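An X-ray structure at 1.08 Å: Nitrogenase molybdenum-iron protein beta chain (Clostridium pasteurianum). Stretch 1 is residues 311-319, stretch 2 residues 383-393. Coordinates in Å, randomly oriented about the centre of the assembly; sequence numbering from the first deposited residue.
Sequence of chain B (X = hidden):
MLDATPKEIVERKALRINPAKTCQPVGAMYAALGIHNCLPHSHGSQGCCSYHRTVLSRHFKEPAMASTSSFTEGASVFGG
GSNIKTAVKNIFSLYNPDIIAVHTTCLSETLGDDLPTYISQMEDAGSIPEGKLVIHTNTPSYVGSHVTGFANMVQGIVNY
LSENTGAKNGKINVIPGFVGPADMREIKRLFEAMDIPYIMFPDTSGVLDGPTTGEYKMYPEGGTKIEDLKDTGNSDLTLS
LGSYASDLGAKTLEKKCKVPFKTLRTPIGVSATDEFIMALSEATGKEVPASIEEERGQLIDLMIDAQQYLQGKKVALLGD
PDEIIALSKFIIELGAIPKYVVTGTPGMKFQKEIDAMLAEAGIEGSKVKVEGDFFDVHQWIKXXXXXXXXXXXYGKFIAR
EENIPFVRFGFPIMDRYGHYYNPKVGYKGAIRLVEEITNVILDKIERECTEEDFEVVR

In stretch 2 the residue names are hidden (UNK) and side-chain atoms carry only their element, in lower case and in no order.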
# COMPACT_ATOMS: atom_id res chain seq x y z
N GLN B 311 -1.67 9.03 -16.81
CA GLN B 311 -1.29 9.84 -17.96
C GLN B 311 -0.75 11.19 -17.50
O GLN B 311 -1.45 11.93 -16.78
CB GLN B 311 -2.44 10.06 -18.95
CG GLN B 311 -3.07 8.80 -19.50
CD GLN B 311 -2.04 7.78 -19.90
OE1 GLN B 311 -1.30 7.98 -20.88
NE2 GLN B 311 -1.97 6.69 -19.13
N GLY B 312 0.45 11.53 -17.97
CA GLY B 312 1.02 12.84 -17.70
C GLY B 312 1.57 13.04 -16.31
O GLY B 312 2.04 14.14 -15.98
N LYS B 313 1.57 12.00 -15.47
CA LYS B 313 2.10 12.14 -14.12
C LYS B 313 3.60 12.36 -14.18
O LYS B 313 4.30 11.60 -14.86
CB LYS B 313 1.78 10.89 -13.27
CG LYS B 313 0.31 10.74 -12.88
CD LYS B 313 -0.02 11.58 -11.64
CE LYS B 313 -1.44 11.43 -11.16
NZ LYS B 313 -2.36 11.95 -12.13
N LYS B 314 4.10 13.33 -13.41
CA LYS B 314 5.53 13.60 -13.34
C LYS B 314 6.15 12.78 -12.23
O LYS B 314 5.70 12.82 -11.10
CB LYS B 314 5.78 15.08 -13.09
CG LYS B 314 5.38 15.98 -14.23
CD LYS B 314 5.51 17.47 -13.85
CE LYS B 314 4.84 18.39 -14.85
NZ LYS B 314 4.84 19.79 -14.30
N VAL B 315 7.21 12.06 -12.57
CA VAL B 315 7.83 11.12 -11.64
C VAL B 315 9.29 11.50 -11.39
O VAL B 315 10.05 11.76 -12.33
CB VAL B 315 7.76 9.67 -12.18
CG1 VAL B 315 8.23 8.68 -11.12
CG2 VAL B 315 6.37 9.33 -12.65
N ALA B 316 9.69 11.48 -10.12
CA ALA B 316 11.11 11.56 -9.74
C ALA B 316 11.56 10.17 -9.35
O ALA B 316 10.88 9.49 -8.58
CB ALA B 316 11.29 12.50 -8.56
N LEU B 317 12.70 9.74 -9.90
CA LEU B 317 13.25 8.41 -9.67
C LEU B 317 14.71 8.50 -9.31
O LEU B 317 15.46 9.21 -9.98
CB LEU B 317 13.16 7.50 -10.95
CG LEU B 317 11.87 7.32 -11.65
CD1 LEU B 317 11.69 8.35 -12.72
CD2 LEU B 317 11.89 5.92 -12.21
N LEU B 318 15.12 7.78 -8.26
CA LEU B 318 16.52 7.66 -7.92
C LEU B 318 16.83 6.22 -7.63
O LEU B 318 16.08 5.56 -6.91
CB LEU B 318 16.94 8.43 -6.63
CG LEU B 318 16.73 9.92 -6.63
CD1 LEU B 318 15.37 10.26 -6.06
CD2 LEU B 318 17.88 10.60 -5.87
N GLY B 319 17.97 5.74 -8.10
CA GLY B 319 18.42 4.40 -7.76
C GLY B 319 19.56 3.92 -8.60
O GLY B 319 20.38 4.71 -9.09
N UNK B 383 11.85 23.53 -7.23
CA UNK B 383 11.68 24.42 -8.38
C UNK B 383 10.54 24.02 -9.30
O UNK B 383 9.89 24.90 -9.86
c UNK B 383 13.97 25.41 -8.37
n UNK B 383 14.78 24.81 -7.52
c UNK B 383 12.99 24.55 -9.12
o UNK B 383 13.97 26.62 -8.54
N UNK B 384 10.30 22.73 -9.47
CA UNK B 384 9.12 22.26 -10.19
C UNK B 384 8.74 20.91 -9.57
O UNK B 384 9.54 19.96 -9.57
c UNK B 384 8.34 21.37 -13.90
c UNK B 384 8.14 21.62 -12.42
c UNK B 384 9.38 22.11 -11.69
o UNK B 384 9.44 21.68 -14.43
o UNK B 384 7.40 20.80 -14.54
N UNK B 385 7.54 20.84 -9.01
CA UNK B 385 7.11 19.68 -8.28
C UNK B 385 6.85 18.47 -9.16
O UNK B 385 6.74 18.57 -10.37
N UNK B 386 6.63 17.34 -8.49
CA UNK B 386 6.29 16.08 -9.14
C UNK B 386 5.09 15.44 -8.49
O UNK B 386 4.63 15.89 -7.44
c UNK B 386 8.66 15.67 -9.93
c UNK B 386 7.92 14.74 -7.73
c UNK B 386 7.48 15.10 -9.15
N UNK B 387 4.56 14.43 -9.16
CA UNK B 387 3.37 13.71 -8.73
C UNK B 387 3.65 12.37 -8.04
O UNK B 387 2.74 11.76 -7.47
o UNK B 387 1.52 15.64 -9.94
c UNK B 387 2.46 13.47 -9.94
c UNK B 387 2.09 14.74 -10.64
o UNK B 387 2.36 14.90 -11.84
N UNK B 388 4.90 11.93 -8.09
CA UNK B 388 5.27 10.59 -7.65
C UNK B 388 6.79 10.57 -7.47
O UNK B 388 7.52 11.13 -8.26
c UNK B 388 5.09 8.06 -8.41
c UNK B 388 4.19 7.60 -7.27
c UNK B 388 4.85 7.23 -9.66
c UNK B 388 4.86 9.56 -8.71
N UNK B 389 7.21 9.89 -6.41
CA UNK B 389 8.63 9.67 -6.10
C UNK B 389 8.85 8.20 -5.93
O UNK B 389 8.14 7.55 -5.16
c UNK B 389 10.42 10.21 -4.27
c UNK B 389 10.59 10.88 -2.94
c UNK B 389 11.50 10.68 -5.21
c UNK B 389 9.01 10.41 -4.82
N UNK B 390 9.88 7.68 -6.59
CA UNK B 390 10.26 6.27 -6.53
C UNK B 390 11.74 6.17 -6.19
O UNK B 390 12.58 6.69 -6.92
c UNK B 390 8.21 5.08 -9.63
c UNK B 390 8.53 5.74 -8.33
c UNK B 390 10.28 4.05 -7.68
c UNK B 390 9.97 5.52 -7.86
N UNK B 391 12.04 5.56 -5.04
CA UNK B 391 13.42 5.47 -4.59
C UNK B 391 13.52 4.49 -3.44
O UNK B 391 12.51 3.96 -2.98
o UNK B 391 13.40 7.22 -2.84
c UNK B 391 13.96 6.84 -4.11
N UNK B 392 14.73 4.35 -2.90
CA UNK B 392 14.89 3.56 -1.69
C UNK B 392 14.37 4.35 -0.49
O UNK B 392 13.78 5.44 -0.61
o UNK B 392 16.90 5.30 -0.65
c UNK B 392 17.30 4.29 -1.20
n UNK B 392 18.58 4.09 -1.51
c UNK B 392 16.36 3.13 -1.53
N UNK B 393 14.55 3.79 0.72
CA UNK B 393 14.01 4.38 1.94
C UNK B 393 14.29 5.86 2.10
O UNK B 393 13.47 6.61 2.66
c UNK B 393 14.21 4.24 4.48
o UNK B 393 13.83 2.30 3.14
c UNK B 393 14.47 3.58 3.15
O HOH W 1 1.14 16.07 -13.87
O HOH W 2 4.99 19.96 -11.77
O HOH W 3 17.11 4.85 -4.41

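Position 383 has two side-chain carbons, the second carrying one oxygen and one nitrogen; this amide, out of reach of stretch 1, is Asn383. At 384 three carbons form an extended chain, the third carrying two oxygens. One of these oxygens lies 2.8 Å from Lys314 NZ, a salt bridge, so the residue is Glu384 and the atom OE2. Position 385 has no side-chain atoms and is Gly385; water 2 joins its O (2.6 Å) to Lys314 NZ (2.5 Å).

Position 386 has three carbons, forked at the first, with no heteroatom. Its CB is 3.5 Å from Lys314 O, and one branch carbon is 4.1 Å from Ala316 CB. This is Val386.

At 387 two carbons end in two oxygens, one carbon shorter than Glu384. One oxygen accepts from Lys314 N at 2.8 Å with an N-H...O angle of 179°, as expected of a carboxylate: Asp387, through OD2. Its own N donates to Lys314 O, also at 2.8 Å, so side chain and backbone together close a pair of bonds around one lysine. Water 1 donates to both Asp387 OD2 (2.6 Å) and Gly312 O (3.0 Å).

Position 388 has four carbons forked at the second; one end carbon is 4.0 Å from Val315 CG2. This is Leu388, the atom CD2. Position 389 has the same fork, but on the opposite face: one end carbon is 3.8 Å from Ala316 CB and 4.0 Å from Leu318 CD1. This is Leu389, the atom CD1. Position 390 also has four carbons, but forked at the first with one arm two carbons long; that arm's end is 3.9 Å from Val315 CG1. It is Ile390, the contacting atom CD1.

At 391 one carbon carries one oxygen; its CB is 4.2 Å from Leu318 CD1, and its CA makes a CA-H...O contact with Leu318 O at 3.5 Å. This is Ser391, whose OG donates to the O of residue 392 at 2.9 Å. Position 392 repeats the amide pattern of 383; water 3 links its N (2.9 Å) to Leu318 O (2.8 Å). It is Asn392. At 393 one carbon carries an oxygen and a carbon: Thr393, beyond contact.

The contact is a parallel strand pairing, with axes 16° apart and 4.7 Å at closest approach. Ala316 N donates to Leu388 O (2.9 Å), Ile390 N to Ala316 O (2.9 Å) and Leu318 N to Ile390 O (3.1 Å). Stretch 1 thus bonds through alternate residues, fixing the register Val315-Leu388, Ala316-Leu389 and Leu317-Ile390. Apolar side chains pack on both faces, while Glu384 and Asp387 hold Lys314 at the entrance to the pairing. Together the stretches bury 648 Å².

Stretch 2, residues 383-393: NEGVDLLISNT
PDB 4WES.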